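Local coordinates for protein ferredoxin--NADP reductase, apicoplast (Plasmodium falciparum, PDB 3JQQ) that transfers electrons between ferredoxin and NADP(H) through bound FAD in the apicoplast, and may serve the last step of isoprenoid precursor synthesis, at residues Ile174-Gly179 with Cys279-Cys284; Gly158-Pro163 with Ser183-Phe188; Cys54-Tyr59 with Ser139-Asn144; Cys18-Lys23 with Asp149-Thr154. The protein carries 1 engineered substitution. One frame throughout, in Å; residues are numbered along the deposited sequence.

Contact 1 of 4, residues Ile174-Gly179 with Cys279-Cys284; sequences IFIATG and CELYIC. With A2P (adenosine-2'-5'-diphosphate), chain J.
Ile174 and Leu281 pair in parallel, and the backbones stay paired as far as Ala177 and Cys284. Ile174 N donates to Glu280 O over 2.9 Å, nearly straight at 172°. Ile174 O accepts from Tyr282 N at 2.8 Å. Ile176 N donates to Tyr282 O, and Ile176 O accepts from Cys284 N. The last rung, Thr178 N to Cys284 O, is weak at 3.3 Å. These strands are adjacent in the five-stranded parallel sheet of the Rossmann-like NADP-binding domain. Strand 211-217 flanks 174-179 on the other edge. The nucleotide lies at the C-terminal end of 174-179, where Thr178 CB is 3.7 Å from A2P O4' and Gly179 N is 3.6 Å from A2P C5'. Among the apolar contacts, Leu281 CD1 meets Ile174 CG2 at 3.4 Å, a tight fit, and also touches Ile176 CD1. Helix 289-298 packs on this face. On the other face, the Phe175 and Tyr282 rings form an offset edge-to-face pair, the phenylalanine giving the edge, with the planes at 75°. Phe175 CE2 is 3.7 Å from Tyr282 CD1. Tyr282 OH bonds to Asn161 O.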
# COMPACT_ATOMS: atom_id res chain seq x y z
N ILE B 174 17.83 -11.47 -12.17
CA ILE B 174 17.65 -11.28 -10.73
C ILE B 174 16.22 -10.82 -10.51
O ILE B 174 15.83 -9.74 -10.96
CB ILE B 174 18.61 -10.23 -10.16
CG1 ILE B 174 20.06 -10.70 -10.26
CG2 ILE B 174 18.25 -9.90 -8.72
CD1 ILE B 174 21.08 -9.63 -9.94
N PHE B 175 15.42 -11.65 -9.85
CA PHE B 175 14.04 -11.28 -9.53
C PHE B 175 13.95 -10.90 -8.05
O PHE B 175 14.39 -11.65 -7.18
CB PHE B 175 13.07 -12.42 -9.82
CG PHE B 175 13.07 -12.90 -11.24
CD1 PHE B 175 12.95 -14.25 -11.53
CD2 PHE B 175 13.19 -12.00 -12.29
CE1 PHE B 175 12.94 -14.70 -12.84
CE2 PHE B 175 13.19 -12.45 -13.61
CZ PHE B 175 13.07 -13.80 -13.88
N ILE B 176 13.37 -9.73 -7.78
CA ILE B 176 13.18 -9.29 -6.40
C ILE B 176 11.69 -9.10 -6.12
O ILE B 176 10.99 -8.41 -6.86
CB ILE B 176 13.96 -7.99 -6.12
CG1 ILE B 176 15.47 -8.24 -6.27
CG2 ILE B 176 13.64 -7.46 -4.73
CD1 ILE B 176 16.31 -6.98 -6.30
N ALA B 177 11.19 -9.73 -5.05
CA ALA B 177 9.76 -9.73 -4.78
C ALA B 177 9.39 -9.61 -3.31
O ALA B 177 10.18 -9.94 -2.42
CB ALA B 177 9.11 -10.98 -5.38
N THR B 178 8.18 -9.11 -3.06
CA THR B 178 7.55 -9.18 -1.75
C THR B 178 6.10 -9.60 -1.92
O THR B 178 5.42 -9.17 -2.86
CB THR B 178 7.59 -7.82 -1.01
OG1 THR B 178 6.86 -6.84 -1.76
CG2 THR B 178 9.02 -7.35 -0.81
N GLY B 179 5.62 -10.46 -1.03
CA GLY B 179 4.22 -10.89 -1.06
C GLY B 179 3.76 -11.38 -2.42
O GLY B 179 4.37 -12.27 -3.01
N CYS B 279 22.87 -9.65 -15.93
CA CYS B 279 21.53 -9.98 -15.44
C CYS B 279 20.49 -8.90 -15.72
O CYS B 279 20.76 -7.70 -15.56
CB CYS B 279 21.56 -10.24 -13.93
SG CYS B 279 22.18 -11.86 -13.45
N GLU B 280 19.31 -9.32 -16.14
CA GLU B 280 18.14 -8.45 -16.15
C GLU B 280 17.61 -8.39 -14.72
O GLU B 280 17.36 -9.42 -14.10
CB GLU B 280 17.06 -8.98 -17.09
CG GLU B 280 17.37 -8.79 -18.57
CD GLU B 280 17.27 -7.34 -19.01
OE1 GLU B 280 16.38 -6.62 -18.49
OE2 GLU B 280 18.08 -6.92 -19.86
N LEU B 281 17.45 -7.18 -14.20
CA LEU B 281 17.04 -6.98 -12.82
C LEU B 281 15.57 -6.59 -12.74
O LEU B 281 15.13 -5.64 -13.40
CB LEU B 281 17.91 -5.92 -12.15
CG LEU B 281 17.59 -5.55 -10.70
CD1 LEU B 281 17.68 -6.77 -9.80
CD2 LEU B 281 18.54 -4.46 -10.22
N TYR B 282 14.80 -7.32 -11.94
CA TYR B 282 13.38 -7.05 -11.78
C TYR B 282 13.04 -6.78 -10.32
O TYR B 282 13.55 -7.45 -9.42
CB TYR B 282 12.55 -8.23 -12.29
CG TYR B 282 12.52 -8.36 -13.79
CD1 TYR B 282 13.62 -8.85 -14.48
CD2 TYR B 282 11.40 -8.00 -14.52
CE1 TYR B 282 13.60 -8.97 -15.85
CE2 TYR B 282 11.37 -8.12 -15.89
CZ TYR B 282 12.47 -8.60 -16.55
OH TYR B 282 12.45 -8.73 -17.92
N ILE B 283 12.17 -5.81 -10.09
CA ILE B 283 11.71 -5.50 -8.75
C ILE B 283 10.19 -5.35 -8.74
O ILE B 283 9.64 -4.46 -9.39
CB ILE B 283 12.35 -4.21 -8.22
CG1 ILE B 283 13.87 -4.40 -8.08
CG2 ILE B 283 11.73 -3.81 -6.89
CD1 ILE B 283 14.64 -3.10 -7.91
N CYS B 284 9.52 -6.23 -8.02
CA CYS B 284 8.06 -6.21 -7.94
C CYS B 284 7.58 -6.32 -6.50
O CYS B 284 7.87 -7.30 -5.80
CB CYS B 284 7.45 -7.33 -8.78
SG CYS B 284 5.65 -7.25 -8.89
P1 A2P J . 5.92 -6.89 7.43
O1P A2P J . 6.83 -6.00 8.24
O2P A2P J . 4.74 -6.17 6.83
O3P A2P J . 5.59 -8.20 8.10
P2 A2P J . 2.50 -7.86 2.26
O4P A2P J . 2.55 -8.06 0.77
O5P A2P J . 1.98 -6.51 2.70
O6P A2P J . 1.93 -9.03 3.02
O5' A2P J . 4.05 -7.83 2.70
C5' A2P J . 4.98 -8.71 2.07
C4' A2P J . 6.30 -8.67 2.83
O4' A2P J . 6.96 -7.42 2.59
C3' A2P J . 6.09 -8.76 4.33
O3' A2P J . 7.09 -9.63 4.88
C2' A2P J . 6.31 -7.36 4.84
O2' A2P J . 6.82 -7.33 6.17
C1' A2P J . 7.37 -6.90 3.86
N9 A2P J . 7.58 -5.43 3.90
C8 A2P J . 6.86 -4.53 4.61
N7 A2P J . 7.35 -3.28 4.44
C5 A2P J . 8.41 -3.37 3.62
C6 A2P J . 9.40 -2.43 3.03
N6 A2P J . 9.34 -1.10 3.29
N1 A2P J . 10.36 -2.93 2.22
C2 A2P J . 10.43 -4.25 1.95
N3 A2P J . 9.57 -5.16 2.45
C4 A2P J . 8.57 -4.78 3.28

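Contact 2 of 4, residues Gly158-Pro163 with Ser183-Phe188; sequences GYFNLP and SPYISF
Leu162 drops its branched end onto the ring of Phe188. Its CD2 sits over the ring centre, 3.5 Å from the centroid and 12° off the normal, a CH-pi contact. CG lies over the same ring nearer one side, 3.5 Å from Phe188 CD2. The two side chains slide past each other in opposite directions. The opposite face of the Phe188 ring is backed by its own helix: Pro184 O lies 3.1 Å above the plane, offset toward the rim. The ring is thus a plate held between a leucine methyl and a carbonyl. Its CZ edge meets Phe160 O in the ring plane, at 3.3 Å. Phe160 is the centre of an inverse gamma turn. With CG anti to the backbone N (chi1 -161°), its side chain extends to the helix, and the ring presents an edge. This outer edge fills the notch between Pro184 and Tyr185: CE2 rests 3.8 Å from Pro184 CG, and CZ is 3.7 Å from Tyr185 OH. That hydroxyl bonds to Ile176 O. The loop follows strand 150-157 of the FAD-binding barrel, while helix 183-192 follows strand 173-178 of the NADP-binding sheet. The packing therefore lies where the two domains join. Tyr282, on strand 280-285, meets both Phe160 and Phe188 edge-to-face.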
# COMPACT_ATOMS: atom_id res chain seq x y z
N GLY B 158 0.39 -3.19 -18.57
CA GLY B 158 1.76 -3.18 -18.07
C GLY B 158 2.81 -3.51 -19.11
O GLY B 158 2.49 -3.85 -20.25
N TYR B 159 4.07 -3.41 -18.70
CA TYR B 159 5.19 -3.71 -19.58
C TYR B 159 6.29 -4.39 -18.78
O TYR B 159 7.47 -4.34 -19.13
CB TYR B 159 5.71 -2.43 -20.25
CG TYR B 159 4.63 -1.61 -20.93
CD1 TYR B 159 3.97 -0.60 -20.26
CD2 TYR B 159 4.26 -1.87 -22.25
CE1 TYR B 159 2.98 0.15 -20.87
CE2 TYR B 159 3.27 -1.12 -22.87
CZ TYR B 159 2.64 -0.12 -22.18
OH TYR B 159 1.65 0.63 -22.79
N PHE B 160 5.89 -5.03 -17.69
CA PHE B 160 6.80 -5.75 -16.81
C PHE B 160 7.11 -7.11 -17.43
O PHE B 160 6.78 -8.15 -16.87
CB PHE B 160 6.15 -5.91 -15.43
CG PHE B 160 7.11 -6.21 -14.32
CD1 PHE B 160 8.15 -5.34 -14.02
CD2 PHE B 160 6.97 -7.35 -13.56
CE1 PHE B 160 9.03 -5.62 -12.99
CE2 PHE B 160 7.84 -7.63 -12.53
CZ PHE B 160 8.87 -6.77 -12.24
N ASN B 161 7.75 -7.08 -18.59
CA ASN B 161 7.90 -8.28 -19.42
C ASN B 161 9.33 -8.76 -19.62
O ASN B 161 10.29 -8.01 -19.44
CB ASN B 161 7.26 -8.04 -20.79
CG ASN B 161 5.77 -7.77 -20.69
OD1 ASN B 161 5.02 -8.57 -20.12
ND2 ASN B 161 5.34 -6.65 -21.25
N LEU B 162 9.47 -10.03 -20.01
CA LEU B 162 10.76 -10.61 -20.34
C LEU B 162 11.30 -10.03 -21.64
O LEU B 162 10.54 -9.60 -22.50
CB LEU B 162 10.65 -12.13 -20.48
CG LEU B 162 10.35 -12.96 -19.24
CD1 LEU B 162 10.31 -14.43 -19.59
CD2 LEU B 162 11.37 -12.69 -18.15
N PRO B 163 12.64 -10.03 -21.79
CA PRO B 163 13.28 -9.75 -23.07
C PRO B 163 12.80 -10.75 -24.11
O PRO B 163 12.67 -11.94 -23.81
CB PRO B 163 14.77 -9.97 -22.76
CG PRO B 163 14.89 -9.72 -21.30
CD PRO B 163 13.61 -10.20 -20.69
N SER B 183 4.28 -13.17 -8.21
CA SER B 183 3.40 -13.63 -9.29
C SER B 183 4.00 -13.60 -10.70
O SER B 183 4.03 -14.63 -11.37
CB SER B 183 2.07 -12.89 -9.24
OG SER B 183 1.20 -13.47 -8.29
N PRO B 184 4.45 -12.42 -11.17
CA PRO B 184 4.99 -12.39 -12.53
C PRO B 184 6.26 -13.22 -12.67
O PRO B 184 6.60 -13.64 -13.78
CB PRO B 184 5.29 -10.90 -12.75
CG PRO B 184 5.47 -10.34 -11.38
CD PRO B 184 4.51 -11.11 -10.51
N TYR B 185 6.96 -13.45 -11.56
CA TYR B 185 8.16 -14.27 -11.60
C TYR B 185 7.80 -15.75 -11.76
O TYR B 185 8.54 -16.51 -12.39
CB TYR B 185 9.01 -14.06 -10.34
CG TYR B 185 9.45 -12.62 -10.14
CD1 TYR B 185 9.43 -12.04 -8.88
CD2 TYR B 185 9.86 -11.84 -11.22
CE1 TYR B 185 9.82 -10.73 -8.69
CE2 TYR B 185 10.25 -10.52 -11.04
CZ TYR B 185 10.23 -9.97 -9.78
OH TYR B 185 10.62 -8.66 -9.60
N ILE B 186 6.67 -16.14 -11.19
CA ILE B 186 6.14 -17.48 -11.39
C ILE B 186 5.77 -17.66 -12.86
O ILE B 186 6.03 -18.71 -13.45
CB ILE B 186 4.90 -17.74 -10.51
CG1 ILE B 186 5.25 -17.60 -9.02
CG2 ILE B 186 4.30 -19.10 -10.80
CD1 ILE B 186 6.45 -18.41 -8.59
N SER B 187 5.17 -16.62 -13.43
CA SER B 187 4.81 -16.62 -14.85
C SER B 187 6.06 -16.79 -15.71
O SER B 187 6.11 -17.65 -16.60
CB SER B 187 4.09 -15.32 -15.21
OG SER B 187 3.78 -15.27 -16.59
N PHE B 188 7.07 -15.97 -15.43
CA PHE B 188 8.34 -16.08 -16.12
C PHE B 188 8.91 -17.50 -16.05
O PHE B 188 9.30 -18.06 -17.08
CB PHE B 188 9.36 -15.09 -15.54
CG PHE B 188 9.00 -13.65 -15.73
CD1 PHE B 188 9.62 -12.66 -14.98
CD2 PHE B 188 8.03 -13.27 -16.65
CE1 PHE B 188 9.30 -11.33 -15.15
CE2 PHE B 188 7.70 -11.94 -16.83
CZ PHE B 188 8.34 -10.97 -16.08

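Contact 3 of 4, residues Cys54-Tyr59 with Ser139-Asn144; sequences CGIIPY and SGFIKN. With FAD (flavin-adenine dinucleotide), chain I.
In the FAD-binding barrel, helix 137-144 packs against the end of strand 53-56 and the loop after it, with Phe141 set against Ile56, Pro58 and Tyr59. Phe141 CG is anti to the backbone N (chi1 162°), and the ring stands against the loop. Pro58 CA lies over the ring centre, 3.9 Å from the centroid and 13° off the normal, a CH-pi contact. Tyr59 N lies over the same face but toward the rim, 3.5 Å from Phe141 CE1. Ile56 CG2 touches Phe141 CE2 at 4.0 Å, more obliquely. This side of the helix is apolar, whereas its N-terminal turn serves the cofactor. Ser139 N donates to FAD O2P at 2.8 Å. Ser139 OG donates to the same oxygen at 2.6 Å and is itself bonded to His121 N. Tyr137 N and Cys138 N also bond to FAD. Such a cluster of helix-end amides probably helps to balance the phosphate charge. Tyr59 closes over Phe141 from the solvent side. The pair is edge-to-face: the Phe141 edge points at the Tyr59 face, with the planes at 60° and Phe141 CD1 4.0 Å above the centre of the tyrosine ring. Phe141 CB also lies over that face, 3.6 Å from Tyr59 CE2. Inward of this pair, Ile56 packs on Ile118 and on Ile151 and Leu153 of strand 150-157.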
# COMPACT_ATOMS: atom_id res chain seq x y z
N CYS B 54 -3.90 -8.27 -15.34
CA CYS B 54 -5.26 -8.13 -15.82
C CYS B 54 -5.99 -7.28 -14.80
O CYS B 54 -5.52 -7.12 -13.67
CB CYS B 54 -5.93 -9.50 -15.95
SG CYS B 54 -5.93 -10.47 -14.42
N GLY B 55 -7.13 -6.74 -15.19
CA GLY B 55 -8.00 -6.07 -14.25
C GLY B 55 -9.17 -6.98 -13.94
O GLY B 55 -9.64 -7.72 -14.81
N ILE B 56 -9.62 -6.96 -12.69
CA ILE B 56 -10.84 -7.65 -12.32
C ILE B 56 -11.85 -6.59 -11.91
O ILE B 56 -11.53 -5.72 -11.10
CB ILE B 56 -10.62 -8.63 -11.16
CG1 ILE B 56 -9.76 -9.82 -11.61
CG2 ILE B 56 -11.95 -9.12 -10.62
CD1 ILE B 56 -9.37 -10.76 -10.47
N ILE B 57 -13.05 -6.65 -12.48
CA ILE B 57 -14.12 -5.73 -12.09
C ILE B 57 -15.08 -6.41 -11.13
O ILE B 57 -15.90 -7.23 -11.53
CB ILE B 57 -14.92 -5.22 -13.31
CG1 ILE B 57 -13.98 -4.59 -14.34
CG2 ILE B 57 -15.98 -4.22 -12.86
CD1 ILE B 57 -14.63 -4.38 -15.69
N PRO B 58 -14.99 -6.06 -9.84
CA PRO B 58 -15.83 -6.70 -8.82
C PRO B 58 -17.32 -6.41 -9.05
O PRO B 58 -17.69 -5.29 -9.38
CB PRO B 58 -15.37 -6.04 -7.51
CG PRO B 58 -14.08 -5.35 -7.83
CD PRO B 58 -14.15 -4.99 -9.28
N TYR B 59 -18.15 -7.44 -8.87
CA TYR B 59 -19.60 -7.30 -8.92
C TYR B 59 -20.16 -6.85 -10.28
O TYR B 59 -21.29 -6.36 -10.36
CB TYR B 59 -20.11 -6.38 -7.80
CG TYR B 59 -19.64 -6.79 -6.42
CD1 TYR B 59 -20.25 -7.82 -5.72
CD2 TYR B 59 -18.58 -6.12 -5.81
CE1 TYR B 59 -19.82 -8.19 -4.46
CE2 TYR B 59 -18.14 -6.48 -4.55
CZ TYR B 59 -18.77 -7.51 -3.87
OH TYR B 59 -18.33 -7.86 -2.62
N SER B 139 -11.38 -7.49 -2.59
CA SER B 139 -11.06 -8.58 -1.66
C SER B 139 -12.30 -9.33 -1.19
O SER B 139 -12.31 -10.57 -1.15
CB SER B 139 -10.28 -8.05 -0.45
OG SER B 139 -9.08 -7.44 -0.86
N GLY B 140 -13.35 -8.59 -0.81
CA GLY B 140 -14.59 -9.21 -0.35
C GLY B 140 -15.29 -9.96 -1.47
O GLY B 140 -15.89 -11.01 -1.24
N PHE B 141 -15.23 -9.42 -2.68
CA PHE B 141 -15.81 -10.07 -3.85
C PHE B 141 -15.13 -11.40 -4.13
O PHE B 141 -15.79 -12.41 -4.39
CB PHE B 141 -15.74 -9.12 -5.05
CG PHE B 141 -15.91 -9.80 -6.39
CD1 PHE B 141 -17.16 -10.19 -6.84
CD2 PHE B 141 -14.81 -10.01 -7.20
CE1 PHE B 141 -17.31 -10.79 -8.07
CE2 PHE B 141 -14.95 -10.62 -8.44
CZ PHE B 141 -16.20 -11.01 -8.87
N ILE B 142 -13.79 -11.42 -4.07
CA ILE B 142 -13.04 -12.66 -4.27
C ILE B 142 -13.29 -13.63 -3.12
O ILE B 142 -13.44 -14.83 -3.33
CB ILE B 142 -11.54 -12.38 -4.37
CG1 ILE B 142 -11.26 -11.50 -5.59
CG2 ILE B 142 -10.75 -13.69 -4.46
CD1 ILE B 142 -9.96 -10.73 -5.49
N LYS B 143 -13.35 -13.09 -1.91
CA LYS B 143 -13.62 -13.87 -0.72
C LYS B 143 -14.86 -14.72 -0.97
O LYS B 143 -14.87 -15.92 -0.70
CB LYS B 143 -13.88 -12.94 0.46
CG LYS B 143 -13.34 -13.40 1.79
CD LYS B 143 -13.83 -14.78 2.18
CE LYS B 143 -13.59 -15.02 3.66
NZ LYS B 143 -13.05 -16.38 3.93
N ASN B 144 -15.89 -14.07 -1.49
CA ASN B 144 -17.20 -14.69 -1.68
C ASN B 144 -17.34 -15.48 -2.98
O ASN B 144 -18.35 -16.15 -3.19
CB ASN B 144 -18.30 -13.63 -1.58
CG ASN B 144 -18.39 -13.02 -0.19
OD1 ASN B 144 -18.59 -13.73 0.80
ND2 ASN B 144 -18.25 -11.70 -0.11
PA FAD I . -9.68 -1.41 -1.53
O1A FAD I . -9.36 -0.72 -2.84
O2A FAD I . -11.17 -1.47 -1.30
O5B FAD I . -8.92 -0.68 -0.31
C5B FAD I . -7.51 -0.65 -0.26
C4B FAD I . -7.01 -0.95 1.15
O4B FAD I . -7.62 -0.09 2.09
C3B FAD I . -7.36 -2.37 1.57
O3B FAD I . -6.30 -2.88 2.35
C2B FAD I . -8.59 -2.20 2.43
O2B FAD I . -8.62 -3.18 3.45
C1B FAD I . -8.44 -0.81 3.01
N9A FAD I . -9.73 -0.12 3.16
C8A FAD I . -10.69 0.07 2.20
N7A FAD I . -11.72 0.76 2.75
C5A FAD I . -11.42 1.02 4.04
C6A FAD I . -12.12 1.68 5.04
N6A FAD I . -13.35 2.13 4.82
N1A FAD I . -11.55 1.79 6.30
C2A FAD I . -10.31 1.24 6.54
N3A FAD I . -9.63 0.58 5.54
C4A FAD I . -10.18 0.47 4.31
N1 FAD I . -2.85 -7.46 -5.45
C2 FAD I . -2.87 -8.83 -5.27
O2 FAD I . -3.46 -9.29 -4.29
N3 FAD I . -2.24 -9.66 -6.17
C4 FAD I . -1.59 -9.13 -7.26
O4 FAD I . -1.02 -9.87 -8.06
C4X FAD I . -1.56 -7.76 -7.45
N5 FAD I . -0.91 -7.22 -8.54
C5X FAD I . -0.90 -5.86 -8.71
C6 FAD I . -0.23 -5.32 -9.81
C7 FAD I . -0.21 -3.95 -10.00
C7M FAD I . 0.50 -3.37 -11.19
C8 FAD I . -0.85 -3.11 -9.09
C8M FAD I . -0.84 -1.62 -9.27
C9 FAD I . -1.51 -3.65 -7.99
C9A FAD I . -1.54 -5.02 -7.79
N10 FAD I . -2.20 -5.55 -6.70
C10 FAD I . -2.20 -6.92 -6.53
C1' FAD I . -3.06 -4.69 -5.79
C2' FAD I . -4.56 -4.86 -6.07
O2' FAD I . -4.85 -4.33 -7.34
C3' FAD I . -5.51 -4.16 -5.09
O3' FAD I . -5.04 -2.87 -4.77
C4' FAD I . -5.77 -4.95 -3.81
O4' FAD I . -6.45 -6.14 -4.14
C5' FAD I . -6.65 -4.15 -2.86
O5' FAD I . -7.87 -3.91 -3.51
P FAD I . -9.28 -3.91 -2.73
O1P FAD I . -10.36 -3.39 -3.64
O2P FAD I . -9.62 -5.29 -2.20
O3P FAD I . -9.04 -2.89 -1.51

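Contact 4 of 4, residues Cys18-Lys23 with Asp149-Thr154; sequences CKIVDK and DDIYLT
Asp150 OD1 is gripped by two lysines, Lys19 and Lys17. Lys19 NZ forms a salt bridge to it at 2.9 Å, on the syn side and 32° out of the carboxylate plane. Lys19 NZ also bonds to Asn148 O. The lysine chain bends at chi2 (-69°), which brings CD to 3.7 Å from Asp150 OD1. Cys18 and Ile151 are an antiparallel hydrogen-bonded pair. Cys18 N donates to Ile151 O at 2.8 Å. The return bond, Ile151 N to Cys18 O, is 3.1 Å, with the donor above the carbonyl plane. Lys19 and Asp150 form the next, non-hydrogen-bonded pair. Beyond them, Ile20 N donates to Asp149 O at 3.2 Å. On the face away from the salt bridge, Ile151 CG2 fits between two neighbours, 3.9 Å from Cys18 CB and 3.9 Å from Ile20 CD1. Leu153 CD2 reaches Cys18 CB. The strand directions differ by 123°, so the strands diverge beyond this short ladder. Strand 16-25 goes on to a classic beta bulge, where Val21 and Asp22 both face Glu39 on strand 35-41. Strongly twisted antiparallel strands with an apolar inner face are characteristic of the FAD-binding beta barrel of ferredoxin-NADP reductases.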
# COMPACT_ATOMS: atom_id res chain seq x y z
N CYS B 18 -15.43 -14.26 -17.95
CA CYS B 18 -14.66 -15.48 -17.72
C CYS B 18 -15.30 -16.36 -16.66
O CYS B 18 -16.29 -15.98 -16.03
CB CYS B 18 -13.23 -15.14 -17.30
SG CYS B 18 -12.28 -14.19 -18.51
N LYS B 19 -14.74 -17.55 -16.46
CA LYS B 19 -15.23 -18.49 -15.45
C LYS B 19 -14.16 -18.86 -14.44
O LYS B 19 -12.99 -19.06 -14.79
CB LYS B 19 -15.76 -19.76 -16.12
CG LYS B 19 -17.16 -19.65 -16.70
CD LYS B 19 -18.20 -19.52 -15.61
CE LYS B 19 -19.61 -19.68 -16.17
NZ LYS B 19 -20.65 -19.29 -15.17
N ILE B 20 -14.57 -18.97 -13.18
CA ILE B 20 -13.73 -19.51 -12.12
C ILE B 20 -13.67 -21.03 -12.21
O ILE B 20 -14.69 -21.71 -12.08
CB ILE B 20 -14.29 -19.12 -10.74
CG1 ILE B 20 -14.22 -17.60 -10.54
CG2 ILE B 20 -13.53 -19.85 -9.63
CD1 ILE B 20 -12.84 -17.02 -10.74
N VAL B 21 -12.47 -21.57 -12.43
CA VAL B 21 -12.28 -23.02 -12.48
C VAL B 21 -11.86 -23.59 -11.13
O VAL B 21 -12.36 -24.63 -10.69
CB VAL B 21 -11.24 -23.42 -13.54
CG1 VAL B 21 -10.94 -24.91 -13.44
CG2 VAL B 21 -11.74 -23.06 -14.93
N ASP B 22 -10.93 -22.91 -10.46
CA ASP B 22 -10.52 -23.31 -9.13
C ASP B 22 -10.21 -22.09 -8.27
O ASP B 22 -9.96 -20.99 -8.79
CB ASP B 22 -9.31 -24.26 -9.18
CG ASP B 22 -9.34 -25.31 -8.07
OD1 ASP B 22 -10.18 -25.19 -7.14
OD2 ASP B 22 -8.53 -26.25 -8.12
N LYS B 23 -10.25 -22.29 -6.96
CA LYS B 23 -10.00 -21.23 -5.99
C LYS B 23 -9.27 -21.89 -4.83
O LYS B 23 -9.83 -22.74 -4.14
CB LYS B 23 -11.33 -20.62 -5.53
CG LYS B 23 -11.20 -19.47 -4.54
CD LYS B 23 -12.57 -19.03 -4.05
CE LYS B 23 -12.46 -18.03 -2.92
NZ LYS B 23 -13.79 -17.64 -2.38
N ASP B 149 -18.41 -19.30 -10.87
CA ASP B 149 -18.94 -17.94 -10.92
C ASP B 149 -18.39 -17.18 -12.12
O ASP B 149 -17.31 -17.49 -12.62
CB ASP B 149 -18.61 -17.17 -9.64
CG ASP B 149 -19.62 -17.40 -8.53
OD1 ASP B 149 -20.56 -18.19 -8.74
OD2 ASP B 149 -19.46 -16.79 -7.46
N ASP B 150 -19.13 -16.17 -12.57
CA ASP B 150 -18.64 -15.25 -13.59
C ASP B 150 -17.63 -14.27 -12.98
O ASP B 150 -17.81 -13.80 -11.86
CB ASP B 150 -19.80 -14.45 -14.20
CG ASP B 150 -20.69 -15.28 -15.11
OD1 ASP B 150 -20.30 -16.42 -15.46
OD2 ASP B 150 -21.78 -14.80 -15.48
N ILE B 151 -16.56 -14.00 -13.71
CA ILE B 151 -15.63 -12.94 -13.33
C ILE B 151 -15.20 -12.18 -14.59
O ILE B 151 -14.93 -12.79 -15.63
CB ILE B 151 -14.40 -13.49 -12.57
CG1 ILE B 151 -13.55 -12.35 -12.02
CG2 ILE B 151 -13.57 -14.40 -13.47
CD1 ILE B 151 -12.36 -12.81 -11.18
N TYR B 152 -15.17 -10.85 -14.50
CA TYR B 152 -14.94 -10.02 -15.68
C TYR B 152 -13.56 -9.36 -15.69
O TYR B 152 -13.22 -8.58 -14.79
CB TYR B 152 -16.06 -8.98 -15.82
CG TYR B 152 -17.42 -9.58 -16.07
CD1 TYR B 152 -18.16 -10.13 -15.03
CD2 TYR B 152 -17.98 -9.59 -17.35
CE1 TYR B 152 -19.42 -10.68 -15.26
CE2 TYR B 152 -19.23 -10.14 -17.58
CZ TYR B 152 -19.94 -10.68 -16.53
OH TYR B 152 -21.19 -11.22 -16.76
N LEU B 153 -12.79 -9.68 -16.72
CA LEU B 153 -11.40 -9.23 -16.86
C LEU B 153 -11.24 -8.09 -17.87
O LEU B 153 -11.97 -8.02 -18.87
CB LEU B 153 -10.50 -10.39 -17.31
CG LEU B 153 -10.02 -11.49 -16.35
CD1 LEU B 153 -9.54 -10.92 -15.03
CD2 LEU B 153 -11.11 -12.53 -16.12
N THR B 154 -10.27 -7.22 -17.60
CA THR B 154 -9.79 -6.24 -18.57
C THR B 154 -8.30 -6.49 -18.78
O THR B 154 -7.67 -7.16 -17.96
CB THR B 154 -9.97 -4.80 -18.06
OG1 THR B 154 -9.06 -4.57 -16.97
CG2 THR B 154 -11.40 -4.56 -17.59

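How the contacts relate
From the N terminus, 18-23 opens contact 4, which closes at 149-154, 125 residues intervening. Contact 3 lies within that loop, joining 54-59 to 139-144. Their centres are 9 Å apart. Gly55 N probably bonds to Thr154 O, and Lys23 NZ to Ile142 O. Both contacts lie in the FAD-binding barrel, on neighbouring strands 53-56 and 150-157. The chain then leaves the barrel through 158-163, which opens contact 2. Contact 1 opens at 174-179 before contact 2 closes at 183-188, and closes at 279-284, so these two cross. Contact 1 pairs two neighbouring strands of the NADP-binding sheet. Contact 2 packs the loop leaving the barrel against helix 183-192, which follows the first strand of contact 1.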